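Local coordinates for protein peptidase S15/CocE/NonD (Thaumarchaeota archaeon SCGC AB-539-E09, PDB 4PF1) that probably removes N-terminal residues from peptides as a serine aminopeptidase of the S15/CocE/NonD family with an alpha/beta-hydrolase fold, at residues 223-228 and 246-251; 114-119 and 213-218; 295-300 and 326-331; 66-71 and 160-165. All coordinates share one frame; numbering follows the deposited sequence.

Contact 1: 223-228 and 246-251; sequences KWWSGS and ASRGME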
loop_
_atom_site.group_PDB
_atom_site.type_symbol
_atom_site.label_atom_id
_atom_site.label_comp_id
_atom_site.label_asym_id
_atom_site.label_seq_id
_atom_site.Cartn_x
_atom_site.Cartn_y
_atom_site.Cartn_z
ATOM N N LYS A 223 4.628 30.536 8.472
ATOM C CA LYS A 223 4.572 29.721 7.264
ATOM C C LYS A 223 3.277 29.908 6.470
ATOM O O LYS A 223 2.223 30.211 7.038
ATOM C CB LYS A 223 4.804 28.241 7.593
ATOM C CG LYS A 223 6.269 27.935 7.887
ATOM C CD LYS A 223 6.518 26.465 8.152
ATOM C CE LYS A 223 7.897 26.242 8.724
ATOM N NZ LYS A 223 8.213 24.796 8.865
ATOM N N TRP A 224 3.392 29.755 5.135
ATOM C CA TRP A 224 2.326 29.913 4.142
ATOM C C TRP A 224 1.058 29.167 4.551
ATOM O O TRP A 224 1.103 27.963 4.817
ATOM C CB TRP A 224 2.824 29.430 2.767
ATOM C CG TRP A 224 1.816 29.537 1.657
ATOM C CD1 TRP A 224 0.910 28.589 1.279
ATOM C CD2 TRP A 224 1.681 30.618 0.726
ATOM N NE1 TRP A 224 0.189 29.030 0.194
ATOM C CE2 TRP A 224 0.649 30.269 -0.174
ATOM C CE3 TRP A 224 2.334 31.853 0.559
ATOM C CZ2 TRP A 224 0.248 31.112 -1.217
ATOM C CZ3 TRP A 224 1.943 32.682 -0.482
ATOM C CH2 TRP A 224 0.902 32.319 -1.344
ATOM N N TRP A 225 -0.063 29.893 4.630
ATOM C CA TRP A 225 -1.342 29.297 4.995
ATOM C C TRP A 225 -2.140 28.937 3.734
ATOM O O TRP A 225 -1.890 29.494 2.661
ATOM C CB TRP A 225 -2.150 30.212 5.943
ATOM C CG TRP A 225 -2.402 31.596 5.421
ATOM C CD1 TRP A 225 -1.677 32.718 5.693
ATOM C CD2 TRP A 225 -3.482 32.010 4.571
ATOM N NE1 TRP A 225 -2.221 33.803 5.045
ATOM C CE2 TRP A 225 -3.331 33.397 4.349
ATOM C CE3 TRP A 225 -4.560 31.340 3.963
ATOM C CZ2 TRP A 225 -4.218 34.130 3.550
ATOM C CZ3 TRP A 225 -5.435 32.065 3.170
ATOM C CH2 TRP A 225 -5.266 33.444 2.974
ATOM N N SER A 226 -3.086 27.993 3.867
ATOM C CA SER A 226 -3.915 27.523 2.757
ATOM C C SER A 226 -5.406 27.616 3.082
ATOM O O SER A 226 -5.806 27.451 4.235
ATOM C CB SER A 226 -3.558 26.081 2.408
ATOM O OG SER A 226 -4.287 25.626 1.278
ATOM N N GLY A 227 -6.211 27.847 2.048
ATOM C CA GLY A 227 -7.664 27.889 2.151
ATOM C C GLY A 227 -8.315 26.881 1.224
ATOM O O GLY A 227 -9.543 26.781 1.168
ATOM N N SER A 228 -7.485 26.121 0.486
ATOM C CA SER A 228 -7.935 25.141 -0.498
ATOM C C SER A 228 -6.896 24.037 -0.657
ATOM O O SER A 228 -5.699 24.329 -0.711
ATOM C CB SER A 228 -8.183 25.832 -1.840
ATOM O OG SER A 228 -8.753 24.970 -2.811
ATOM N N ALA A 246 -0.622 39.326 -2.634
ATOM C CA ALA A 246 -1.320 40.349 -1.848
ATOM C C ALA A 246 -2.295 39.716 -0.846
ATOM O O ALA A 246 -2.473 40.265 0.239
ATOM C CB ALA A 246 -2.063 41.308 -2.765
ATOM N N SER A 247 -2.900 38.547 -1.191
ATOM C CA SER A 247 -3.835 37.835 -0.297
ATOM C C SER A 247 -3.107 37.273 0.948
ATOM O O SER A 247 -3.750 36.994 1.960
ATOM C CB SER A 247 -4.564 36.715 -1.041
ATOM O OG SER A 247 -3.711 35.625 -1.351
ATOM N N ARG A 248 -1.765 37.150 0.875
ATOM C CA ARG A 248 -0.933 36.662 1.977
ATOM C C ARG A 248 -0.136 37.804 2.632
ATOM O O ARG A 248 0.612 37.560 3.583
ATOM C CB ARG A 248 0.017 35.548 1.482
ATOM C CG ARG A 248 -0.510 34.133 1.729
ATOM C CD ARG A 248 -1.684 33.798 0.835
ATOM N NE ARG A 248 -2.058 32.392 0.933
ATOM C CZ ARG A 248 -3.150 31.874 0.384
ATOM N NH1 ARG A 248 -3.996 32.648 -0.284
ATOM N NH2 ARG A 248 -3.413 30.582 0.511
ATOM N N GLY A 249 -0.348 39.035 2.145
ATOM C CA GLY A 249 0.317 40.238 2.640
ATOM C C GLY A 249 1.819 40.203 2.448
ATOM O O GLY A 249 2.571 40.391 3.408
ATOM N N MET A 250 2.266 39.936 1.204
ATOM C CA MET A 250 3.683 39.775 0.862
ATOM C C MET A 250 4.329 41.063 0.335
ATOM O O MET A 250 5.450 41.010 -0.185
ATOM C CB MET A 250 3.850 38.651 -0.178
ATOM C CG MET A 250 3.532 37.279 0.365
ATOM S SD MET A 250 3.794 35.960 -0.837
ATOM C CE MET A 250 5.588 35.981 -0.965
ATOM N N GLU A 251 3.657 42.217 0.506
ATOM C CA GLU A 251 4.153 43.519 0.044
ATOM C C GLU A 251 5.506 43.905 0.677
ATOM O O GLU A 251 6.293 44.593 0.030
ATOM C CB GLU A 251 3.117 44.628 0.310
ATOM C CG GLU A 251 1.903 44.567 -0.608
ATOM C CD GLU A 251 0.755 43.678 -0.154
ATOM O OE1 GLU A 251 0.939 42.899 0.809
ATOM O OE2 GLU A 251 -0.334 43.768 -0.762
HETATM O O HOH W 1 -0.403 35.980 5.487
HETATM O O HOH W 2 -5.195 28.707 -0.495
#
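R248 inserts its side chain between the indoles of W224 and W225, which cover opposite faces of the guanidinium. The W225 ring is turned only 4° from the guanidinium plane, with R248 CZ 3.7 Å from the centroid of its six-membered ring in a cation-pi contact over the face. W224 is tilted more, at 22°, and R248 NE sits 3.4 Å from W224 CZ2, toward the rim of that ring; R248 CG makes a CH-pi contact over the same six-membered ring. A chi1 of 180° sets W224 CG anti to the backbone N. The guanidinium is also held by polar bonds: NH2 donates to W225 O at 2.9 Å, with a weak second bond from NE, while R248 NH1 reaches S247 OG, itself also bonded to M244 O, at 3.2 Å. One water joins NH2 to G227 N, and another links W225 NE1 to R248 O. M250 SD adds a Met-aromatic contact at the edge of W224, 3.8 Å from CZ3. The arginine follows helix 241-247, whose end is closed by a Schellman motif at G249. F30 of the second subunit packs edge-to-face with W225. An alanine at R248 would probably leave W225 O without its guanidinium donor and open a gap between the two indoles. With an indole on each guanidinium face and its N-H groups bonded to W225 O, S247 OG and a water, the positive charge is probably stabilised by the pi faces and the carbonyl oxygen.

Contact 2: 114-119 and 213-218; sequences GGYMMN and NQEATR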
loop_
_atom_site.group_PDB
_atom_site.type_symbol
_atom_site.label_atom_id
_atom_site.label_comp_id
_atom_site.label_asym_id
_atom_site.label_seq_id
_atom_site.Cartn_x
_atom_site.Cartn_y
_atom_site.Cartn_z
ATOM N N GLY A 114 22.893 39.006 10.943
ATOM C CA GLY A 114 22.905 39.765 9.701
ATOM C C GLY A 114 21.592 39.766 8.955
ATOM O O GLY A 114 20.604 39.171 9.405
ATOM N N GLY A 115 21.587 40.467 7.824
ATOM C CA GLY A 115 20.430 40.572 6.948
ATOM C C GLY A 115 20.403 39.469 5.915
ATOM O O GLY A 115 21.453 38.922 5.552
ATOM N N TYR A 116 19.203 39.113 5.442
ATOM C CA TYR A 116 19.097 38.051 4.459
ATOM C C TYR A 116 18.647 38.578 3.105
ATOM O O TYR A 116 17.567 39.157 2.980
ATOM C CB TYR A 116 18.173 36.918 4.943
ATOM C CG TYR A 116 18.017 35.801 3.932
ATOM C CD1 TYR A 116 19.097 34.998 3.581
ATOM C CD2 TYR A 116 16.810 35.598 3.271
ATOM C CE1 TYR A 116 18.973 34.000 2.617
ATOM C CE2 TYR A 116 16.672 34.598 2.308
ATOM C CZ TYR A 116 17.756 33.797 1.989
ATOM O OH TYR A 116 17.634 32.812 1.044
ATOM N N MET A 117 19.489 38.354 2.090
ATOM C CA MET A 117 19.218 38.693 0.699
ATOM C C MET A 117 19.155 37.398 -0.089
ATOM O O MET A 117 20.144 36.658 -0.109
ATOM C CB MET A 117 20.311 39.625 0.141
ATOM C CG MET A 117 20.145 41.078 0.544
ATOM S SD MET A 117 21.559 42.096 0.032
ATOM C CE MET A 117 21.204 42.293 -1.713
ATOM N N MET A 118 17.976 37.081 -0.674
ATOM C CA MET A 118 17.740 35.861 -1.465
ATOM C C MET A 118 18.859 35.677 -2.491
ATOM O O MET A 118 19.058 36.553 -3.326
ATOM C CB MET A 118 16.364 35.935 -2.167
ATOM C CG MET A 118 16.065 34.750 -3.095
ATOM S SD MET A 118 15.656 33.220 -2.229
ATOM C CE MET A 118 14.055 33.661 -1.506
ATOM N N ASN A 119 19.610 34.552 -2.396
ATOM C CA ASN A 119 20.745 34.234 -3.281
ATOM C C ASN A 119 21.662 35.453 -3.417
ATOM O O ASN A 119 21.924 35.908 -4.537
ATOM C CB ASN A 119 20.258 33.758 -4.665
ATOM C CG ASN A 119 19.427 32.509 -4.635
ATOM O OD1 ASN A 119 18.206 32.554 -4.806
ATOM N ND2 ASN A 119 20.073 31.359 -4.464
ATOM N N ASN A 213 7.839 31.596 3.209
ATOM C CA ASN A 213 8.412 30.745 4.255
ATOM C C ASN A 213 9.839 31.152 4.630
ATOM O O ASN A 213 10.133 31.307 5.812
ATOM C CB ASN A 213 8.376 29.262 3.823
ATOM C CG ASN A 213 6.985 28.683 3.747
ATOM O OD1 ASN A 213 6.054 29.154 4.399
ATOM N ND2 ASN A 213 6.808 27.647 2.939
ATOM N N GLN A 214 10.709 31.351 3.637
ATOM C CA GLN A 214 12.112 31.707 3.866
ATOM C C GLN A 214 12.321 33.188 4.241
ATOM O O GLN A 214 13.395 33.525 4.752
ATOM C CB GLN A 214 12.961 31.385 2.613
ATOM C CG GLN A 214 13.040 29.894 2.252
ATOM C CD GLN A 214 13.824 29.086 3.256
ATOM O OE1 GLN A 214 13.279 28.234 3.954
ATOM N NE2 GLN A 214 15.124 29.324 3.337
ATOM N N GLU A 215 11.346 34.084 3.953
ATOM C CA GLU A 215 11.587 35.515 4.194
ATOM C C GLU A 215 10.583 36.235 5.114
ATOM O O GLU A 215 10.814 37.410 5.422
ATOM C CB GLU A 215 11.693 36.276 2.876
ATOM C CG GLU A 215 12.814 35.770 1.991
ATOM C CD GLU A 215 13.202 36.700 0.867
ATOM O OE1 GLU A 215 12.370 37.550 0.477
ATOM O OE2 GLU A 215 14.360 36.609 0.406
ATOM N N ALA A 216 9.502 35.569 5.574
ATOM C CA ALA A 216 8.593 36.237 6.521
ATOM C C ALA A 216 9.325 36.464 7.854
ATOM O O ALA A 216 9.267 37.560 8.411
ATOM C CB ALA A 216 7.330 35.412 6.737
ATOM N N THR A 217 10.078 35.440 8.314
ATOM C CA THR A 217 10.890 35.495 9.535
ATOM C C THR A 217 12.284 34.906 9.289
ATOM O O THR A 217 12.484 34.150 8.333
ATOM C CB THR A 217 10.205 34.752 10.698
ATOM O OG1 THR A 217 9.875 33.424 10.288
ATOM C CG2 THR A 217 8.978 35.479 11.229
ATOM N N ARG A 218 13.231 35.215 10.190
ATOM C CA ARG A 218 14.600 34.703 10.144
ATOM C C ARG A 218 14.640 33.177 10.349
ATOM O O ARG A 218 15.390 32.489 9.659
ATOM C CB ARG A 218 15.446 35.400 11.232
ATOM C CG ARG A 218 16.934 35.012 11.238
ATOM C CD ARG A 218 17.668 35.574 12.449
ATOM N NE ARG A 218 17.600 37.037 12.497
ATOM C CZ ARG A 218 18.493 37.847 11.938
ATOM N NH1 ARG A 218 19.543 37.348 11.295
ATOM N NH2 ARG A 218 18.344 39.162 12.017
HETATM O O HOH W 3 16.131 30.584 0.967
#
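R218 NH1 donates to G114 O at 2.8 Å, within the carbonyl plane and with an N-H...O angle of 146°. The bond joins the loop that follows strand 100-105 of the alpha/beta-hydrolase sheet to the chain just beyond helix 204-215, part of the helical insertion between strands 178-184 and 287-292 where this fold commonly carries its cap. A bend at chi3 (-60°) in an otherwise stretched arginine chain brings NE round on the way to the carbonyl.

Deeper in, the carboxylate of E215 meets Y116 and M118. Its OE2 lies 3.3 Å from M118 CB and 3.5 Å from M118 CE, the methionine being folded at chi2 and chi3, and it also comes within 3.6 Å of Y116 CE2. The carboxylate and phenol planes stand 88° apart. E215 OE1 is bound by F255 N, whereas OE2 lies close to D18 of the second subunit, a like-charged approach that might favour a shared proton. Q214 OE1 bonds N220 ND2. At the far end of the ring, Y116 OH bonds to Y162 OH and, at 2.7 Å, to a water that accepts from Q214 NE2 at 2.9 Å.

Contact 3: 295-300 and 326-331; sequences DQEDIY and WNHGQG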
loop_
_atom_site.group_PDB
_atom_site.type_symbol
_atom_site.label_atom_id
_atom_site.label_comp_id
_atom_site.label_asym_id
_atom_site.label_seq_id
_atom_site.Cartn_x
_atom_site.Cartn_y
_atom_site.Cartn_z
ATOM N N ASP A 295 15.271 16.748 -13.232
ATOM C CA ASP A 295 15.282 17.753 -12.173
ATOM C C ASP A 295 14.105 18.729 -12.351
ATOM O O ASP A 295 14.124 19.563 -13.254
ATOM C CB ASP A 295 16.624 18.507 -12.173
ATOM C CG ASP A 295 16.910 19.249 -10.886
ATOM O OD1 ASP A 295 16.037 20.018 -10.435
ATOM O OD2 ASP A 295 17.992 19.047 -10.322
ATOM N N GLN A 296 13.085 18.620 -11.473
ATOM C CA GLN A 296 11.861 19.426 -11.527
ATOM C C GLN A 296 12.047 20.853 -10.949
ATOM O O GLN A 296 11.079 21.623 -10.900
ATOM C CB GLN A 296 10.708 18.684 -10.807
ATOM C CG GLN A 296 10.763 18.713 -9.258
ATOM C CD GLN A 296 11.737 17.748 -8.604
ATOM O OE1 GLN A 296 12.541 17.075 -9.257
ATOM N NE2 GLN A 296 11.704 17.688 -7.276
ATOM N N GLU A 297 13.282 21.219 -10.541
ATOM C CA GLU A 297 13.521 22.536 -9.958
ATOM C C GLU A 297 14.643 23.310 -10.656
ATOM O O GLU A 297 14.470 24.502 -10.920
ATOM C CB GLU A 297 13.803 22.420 -8.454
ATOM C CG GLU A 297 12.562 22.060 -7.645
ATOM C CD GLU A 297 12.660 22.175 -6.135
ATOM O OE1 GLU A 297 11.702 21.746 -5.452
ATOM O OE2 GLU A 297 13.673 22.713 -5.634
ATOM N N ASP A 298 15.789 22.658 -10.939
ATOM C CA ASP A 298 16.941 23.323 -11.573
ATOM C C ASP A 298 17.500 22.477 -12.729
ATOM O O ASP A 298 18.631 21.987 -12.657
ATOM C CB ASP A 298 18.037 23.617 -10.526
ATOM C CG ASP A 298 17.582 24.545 -9.420
ATOM O OD1 ASP A 298 17.583 25.767 -9.639
ATOM O OD2 ASP A 298 17.228 24.046 -8.340
ATOM N N ILE A 299 16.699 22.321 -13.804
ATOM C CA ILE A 299 17.042 21.509 -14.983
ATOM C C ILE A 299 17.949 22.268 -15.995
ATOM O O ILE A 299 18.508 21.646 -16.904
ATOM C CB ILE A 299 15.730 20.996 -15.659
ATOM C CG1 ILE A 299 15.957 19.671 -16.417
ATOM C CG2 ILE A 299 15.051 22.074 -16.529
ATOM C CD1 ILE A 299 14.776 18.743 -16.419
ATOM N N TYR A 300 18.086 23.595 -15.833
ATOM C CA TYR A 300 18.845 24.464 -16.744
ATOM C C TYR A 300 20.309 24.646 -16.307
ATOM O O TYR A 300 21.215 24.633 -17.150
ATOM C CB TYR A 300 18.141 25.840 -16.824
ATOM C CG TYR A 300 18.889 26.916 -17.580
ATOM C CD1 TYR A 300 18.658 27.130 -18.935
ATOM C CD2 TYR A 300 19.752 27.786 -16.921
ATOM C CE1 TYR A 300 19.330 28.130 -19.634
ATOM C CE2 TYR A 300 20.444 28.778 -17.612
ATOM C CZ TYR A 300 20.224 28.952 -18.968
ATOM O OH TYR A 300 20.869 29.955 -19.645
ATOM N N TRP A 326 18.121 11.495 -12.672
ATOM C CA TRP A 326 17.679 11.947 -11.376
ATOM C C TRP A 326 16.733 13.105 -11.409
ATOM O O TRP A 326 16.836 13.983 -12.264
ATOM C CB TRP A 326 18.915 12.347 -10.542
ATOM C CG TRP A 326 19.945 11.263 -10.412
ATOM C CD1 TRP A 326 19.725 9.955 -10.091
ATOM C CD2 TRP A 326 21.368 11.417 -10.513
ATOM N NE1 TRP A 326 20.919 9.280 -10.001
ATOM C CE2 TRP A 326 21.946 10.152 -10.261
ATOM C CE3 TRP A 326 22.214 12.507 -10.786
ATOM C CZ2 TRP A 326 23.330 9.936 -10.313
ATOM C CZ3 TRP A 326 23.582 12.288 -10.853
ATOM C CH2 TRP A 326 24.129 11.020 -10.600
ATOM N N ASN A 327 15.852 13.151 -10.406
ATOM C CA ASN A 327 15.025 14.307 -10.146
ATOM C C ASN A 327 15.890 15.295 -9.332
ATOM O O ASN A 327 17.098 15.071 -9.198
ATOM C CB ASN A 327 13.713 13.916 -9.433
ATOM C CG ASN A 327 13.838 13.369 -8.025
ATOM O OD1 ASN A 327 14.871 13.460 -7.367
ATOM N ND2 ASN A 327 12.743 12.854 -7.503
ATOM N N HIS A 328 15.290 16.340 -8.761
ATOM C CA HIS A 328 16.039 17.359 -8.030
ATOM C C HIS A 328 16.964 16.828 -6.880
ATOM O O HIS A 328 18.090 17.310 -6.753
ATOM C CB HIS A 328 15.100 18.432 -7.486
ATOM C CG HIS A 328 15.824 19.612 -6.937
ATOM N ND1 HIS A 328 16.813 20.249 -7.663
ATOM C CD2 HIS A 328 15.709 20.209 -5.732
ATOM C CE1 HIS A 328 17.263 21.212 -6.880
ATOM N NE2 HIS A 328 16.619 21.233 -5.713
ATOM N N GLY A 329 16.492 15.878 -6.074
ATOM C CA GLY A 329 17.272 15.402 -4.930
ATOM C C GLY A 329 17.918 14.029 -5.023
ATOM O O GLY A 329 18.671 13.651 -4.118
ATOM N N GLN A 330 17.666 13.283 -6.118
ATOM C CA GLN A 330 18.140 11.896 -6.289
ATOM C C GLN A 330 19.666 11.725 -6.452
ATOM O O GLN A 330 20.188 10.644 -6.155
ATOM C CB GLN A 330 17.416 11.218 -7.440
ATOM C CG GLN A 330 16.154 10.512 -6.975
ATOM C CD GLN A 330 15.400 9.854 -8.098
ATOM O OE1 GLN A 330 15.356 10.343 -9.233
ATOM N NE2 GLN A 330 14.752 8.749 -7.786
ATOM N N GLY A 331 20.362 12.763 -6.901
ATOM C CA GLY A 331 21.819 12.722 -7.008
ATOM C C GLY A 331 22.476 12.709 -5.634
ATOM O O GLY A 331 23.603 12.228 -5.481
HETATM O O HOH W 4 19.383 16.434 -10.060
HETATM O O HOH W 5 13.335 16.006 -5.819
#
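Four consecutive residues, D295 to D298, surround the side chain of H328. Its CB lies 3.4 Å from Q296 OE1, the same amide oxygen that takes the backbone H328 N at 2.9 Å and so fixes the start of the residue. A chi1 of -170° puts CG anti to the backbone N, beside the carbonyl carbon. E297 CB sits over the centre of one ring face in a CH-pi contact, 3.8 Å from the centroid and close to the ring normal. H328 ND1 donates to D295 OD2 at 3.1 Å with an angle of 164°, on the syn side of the carboxylate, and makes a weak second bond to OD1. This His-carboxylate pair occupies the places where alpha/beta hydrolases carry the acid and histidine of the catalytic triad, in the loops after strands 287-292 and 319-324; D295, H328 and S161 have geometry consistent with such a charge relay. D295 itself is positioned by its own loop: OD1 accepts from E297 N at 3.0 Å, an Asx turn, and from D298 N at 2.7 Å. A water spans D295 OD2 and N327 O. Farther round the imidazole, H328 CE1 passes 3.2 Å from D298 OD2. On the other side of the ring, H328 CD2 is 3.2 Å from E297 OE2. That oxygen also bonds a glycerol, probably from the crystallisation liquor, while E297 OE1 accepts from W453 NE1. At the tip, H328 NE2 forms a hydrogen bond with S161 OG.

Contact 4: 66-71 and 160-165; sequences RTPYHA and GSYEGY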
loop_
_atom_site.group_PDB
_atom_site.type_symbol
_atom_site.label_atom_id
_atom_site.label_comp_id
_atom_site.label_asym_id
_atom_site.label_seq_id
_atom_site.Cartn_x
_atom_site.Cartn_y
_atom_site.Cartn_z
ATOM N N ARG A 66 26.946 25.190 2.984
ATOM C CA ARG A 66 26.385 26.453 3.469
ATOM C C ARG A 66 24.918 26.511 3.048
ATOM O O ARG A 66 24.615 26.443 1.854
ATOM C CB ARG A 66 27.212 27.641 2.945
ATOM C CG ARG A 66 28.719 27.477 3.244
ATOM C CD ARG A 66 29.548 28.715 2.966
ATOM N NE ARG A 66 29.172 29.823 3.842
ATOM C CZ ARG A 66 28.482 30.886 3.443
ATOM N NH1 ARG A 66 28.149 31.828 4.308
ATOM N NH2 ARG A 66 28.116 31.010 2.173
ATOM N N THR A 67 24.005 26.535 4.039
ATOM C CA THR A 67 22.572 26.364 3.804
ATOM C C THR A 67 21.651 27.464 4.381
ATOM O O THR A 67 21.835 27.888 5.522
ATOM C CB THR A 67 22.137 24.984 4.406
ATOM O OG1 THR A 67 20.751 24.744 4.155
ATOM C CG2 THR A 67 22.423 24.859 5.915
ATOM N N PRO A 68 20.542 27.795 3.666
ATOM C CA PRO A 68 19.518 28.662 4.266
ATOM C C PRO A 68 18.375 27.806 4.866
ATOM O O PRO A 68 17.283 28.325 5.102
ATOM C CB PRO A 68 19.028 29.460 3.061
ATOM C CG PRO A 68 19.111 28.446 1.909
ATOM C CD PRO A 68 20.146 27.391 2.296
ATOM N N TYR A 69 18.615 26.475 5.059
ATOM C CA TYR A 69 17.580 25.529 5.496
ATOM C C TYR A 69 17.851 24.878 6.863
ATOM O O TYR A 69 17.537 23.697 7.048
ATOM C CB TYR A 69 17.360 24.429 4.429
ATOM C CG TYR A 69 17.097 24.965 3.037
ATOM C CD1 TYR A 69 16.017 25.808 2.784
ATOM C CD2 TYR A 69 17.904 24.601 1.964
ATOM C CE1 TYR A 69 15.776 26.312 1.509
ATOM C CE2 TYR A 69 17.675 25.102 0.684
ATOM C CZ TYR A 69 16.605 25.953 0.460
ATOM O OH TYR A 69 16.368 26.447 -0.799
ATOM N N HIS A 70 18.353 25.666 7.841
ATOM C CA HIS A 70 18.555 25.245 9.240
ATOM C C HIS A 70 19.669 24.187 9.381
ATOM O O HIS A 70 19.385 22.987 9.419
ATOM C CB HIS A 70 17.222 24.720 9.840
ATOM C CG HIS A 70 17.075 24.891 11.319
ATOM N ND1 HIS A 70 18.096 25.407 12.101
ATOM C CD2 HIS A 70 16.008 24.632 12.108
ATOM C CE1 HIS A 70 17.624 25.427 13.336
ATOM N NE2 HIS A 70 16.371 24.974 13.389
ATOM N N ALA A 71 20.930 24.652 9.515
ATOM C CA ALA A 71 22.118 23.800 9.678
ATOM C C ALA A 71 21.959 22.808 10.839
ATOM O O ALA A 71 22.413 21.670 10.726
ATOM C CB ALA A 71 23.352 24.662 9.900
ATOM N N GLY A 160 23.497 20.739 -2.907
ATOM C CA GLY A 160 22.536 20.828 -3.999
ATOM C C GLY A 160 21.591 22.008 -3.898
ATOM O O GLY A 160 21.323 22.498 -2.797
ATOM N N SER A 161 21.059 22.458 -5.061
ATOM C CA SER A 161 20.100 23.571 -5.180
ATOM C C SER A 161 20.713 24.890 -4.649
ATOM O O SER A 161 21.724 25.341 -5.197
ATOM C CB SER A 161 18.795 23.228 -4.464
ATOM O OG SER A 161 17.715 24.005 -4.947
ATOM N N TYR A 162 20.125 25.490 -3.577
ATOM C CA TYR A 162 20.657 26.703 -2.937
ATOM C C TYR A 162 22.040 26.406 -2.345
ATOM O O TYR A 162 22.940 27.240 -2.432
ATOM C CB TYR A 162 19.698 27.201 -1.840
ATOM C CG TYR A 162 19.810 28.677 -1.508
ATOM C CD1 TYR A 162 20.935 29.183 -0.857
ATOM C CD2 TYR A 162 18.742 29.542 -1.723
ATOM C CE1 TYR A 162 21.020 30.528 -0.495
ATOM C CE2 TYR A 162 18.816 30.888 -1.367
ATOM C CZ TYR A 162 19.952 31.374 -0.741
ATOM O OH TYR A 162 20.023 32.698 -0.376
ATOM N N GLU A 163 22.215 25.190 -1.786
ATOM C CA GLU A 163 23.498 24.734 -1.240
ATOM C C GLU A 163 24.509 24.514 -2.375
ATOM O O GLU A 163 25.711 24.558 -2.141
ATOM C CB GLU A 163 23.318 23.456 -0.407
ATOM C CG GLU A 163 22.459 23.665 0.831
ATOM C CD GLU A 163 22.073 22.414 1.598
ATOM O OE1 GLU A 163 22.499 21.307 1.202
ATOM O OE2 GLU A 163 21.340 22.546 2.602
ATOM N N GLY A 164 24.001 24.302 -3.590
ATOM C CA GLY A 164 24.809 24.185 -4.796
ATOM C C GLY A 164 25.259 25.553 -5.262
ATOM O O GLY A 164 26.387 25.714 -5.729
ATOM N N TYR A 165 24.371 26.558 -5.110
ATOM C CA TYR A 165 24.648 27.963 -5.423
ATOM C C TYR A 165 25.747 28.483 -4.488
ATOM O O TYR A 165 26.674 29.142 -4.953
ATOM C CB TYR A 165 23.356 28.811 -5.302
ATOM C CG TYR A 165 23.581 30.309 -5.253
ATOM C CD1 TYR A 165 23.690 31.056 -6.421
ATOM C CD2 TYR A 165 23.637 30.987 -4.037
ATOM C CE1 TYR A 165 23.890 32.435 -6.382
ATOM C CE2 TYR A 165 23.855 32.364 -3.987
ATOM C CZ TYR A 165 23.967 33.086 -5.163
ATOM O OH TYR A 165 24.147 34.447 -5.131
HETATM O O HOH W 6 27.751 25.111 0.234
HETATM O O HOH W 7 17.105 24.858 -2.515
#
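P68 CG rests on one face of the Y162 ring, 3.5 Å from its centroid in a CH-pi contact, and also lies over a face of the neighbouring Y69 ring. E163 OE2 stands at the edge of Y69, near the ring plane, while Y69 OH packs at 3.6 Å against Y162 CB. The contact joins the end of strand 60-67 to the nucleophile elbow of the alpha/beta-hydrolase fold, the sharp turn between strand 154-160 and helix 162-169 that holds S161, the probable nucleophile. Y69 OH and S161 OG share a water, and Y69 also bonds to Y210 OH; its place after this strand is consistent with the oxyanion-hole tyrosine of CocE-type esterases.

Beside the rings, T67 OG1, anti to its backbone N (chi1 -178°), donates at 2.8 Å to the anti lone pair of E163 OE2, which also takes a salt bridge from R74 NE. The same hydroxyl accepts from Y69 N at 2.9 Å in an ST turn. A valine at T67 would probably leave Y69 N without this acceptor and E163 OE2 with one donor fewer, setting the Y69 turn freer to shift. Upstream, R66 O approaches E163 CG at 3.7 Å, and a water accepts from R66 N at 2.9 Å while donating to E163 O at 3.2 Å.

All four contacts belong to the S15 peptidase part of the chain. Contact 4 opens first and its segments alternate with those of contact 2; contacts 1 and 3 follow in series. Contacts 3 and 4 lie at strand ends of the same mixed sheet, their centres about 15 Å apart, and meet where S161 reaches H328, uniting the probable triad. Contact 2, centred about 13 Å from contact 4, meets it through N119, whose N bonds Y162 OH and whose O probably bonds Y165 OH. Helix 204-215 leads outward to contact 1, centred about 17 Å from contact 2, where W224 N donates to N213 OD1. Contacts 1 and 2 both touch the second subunit, linking the probable active site with the oligomer interface.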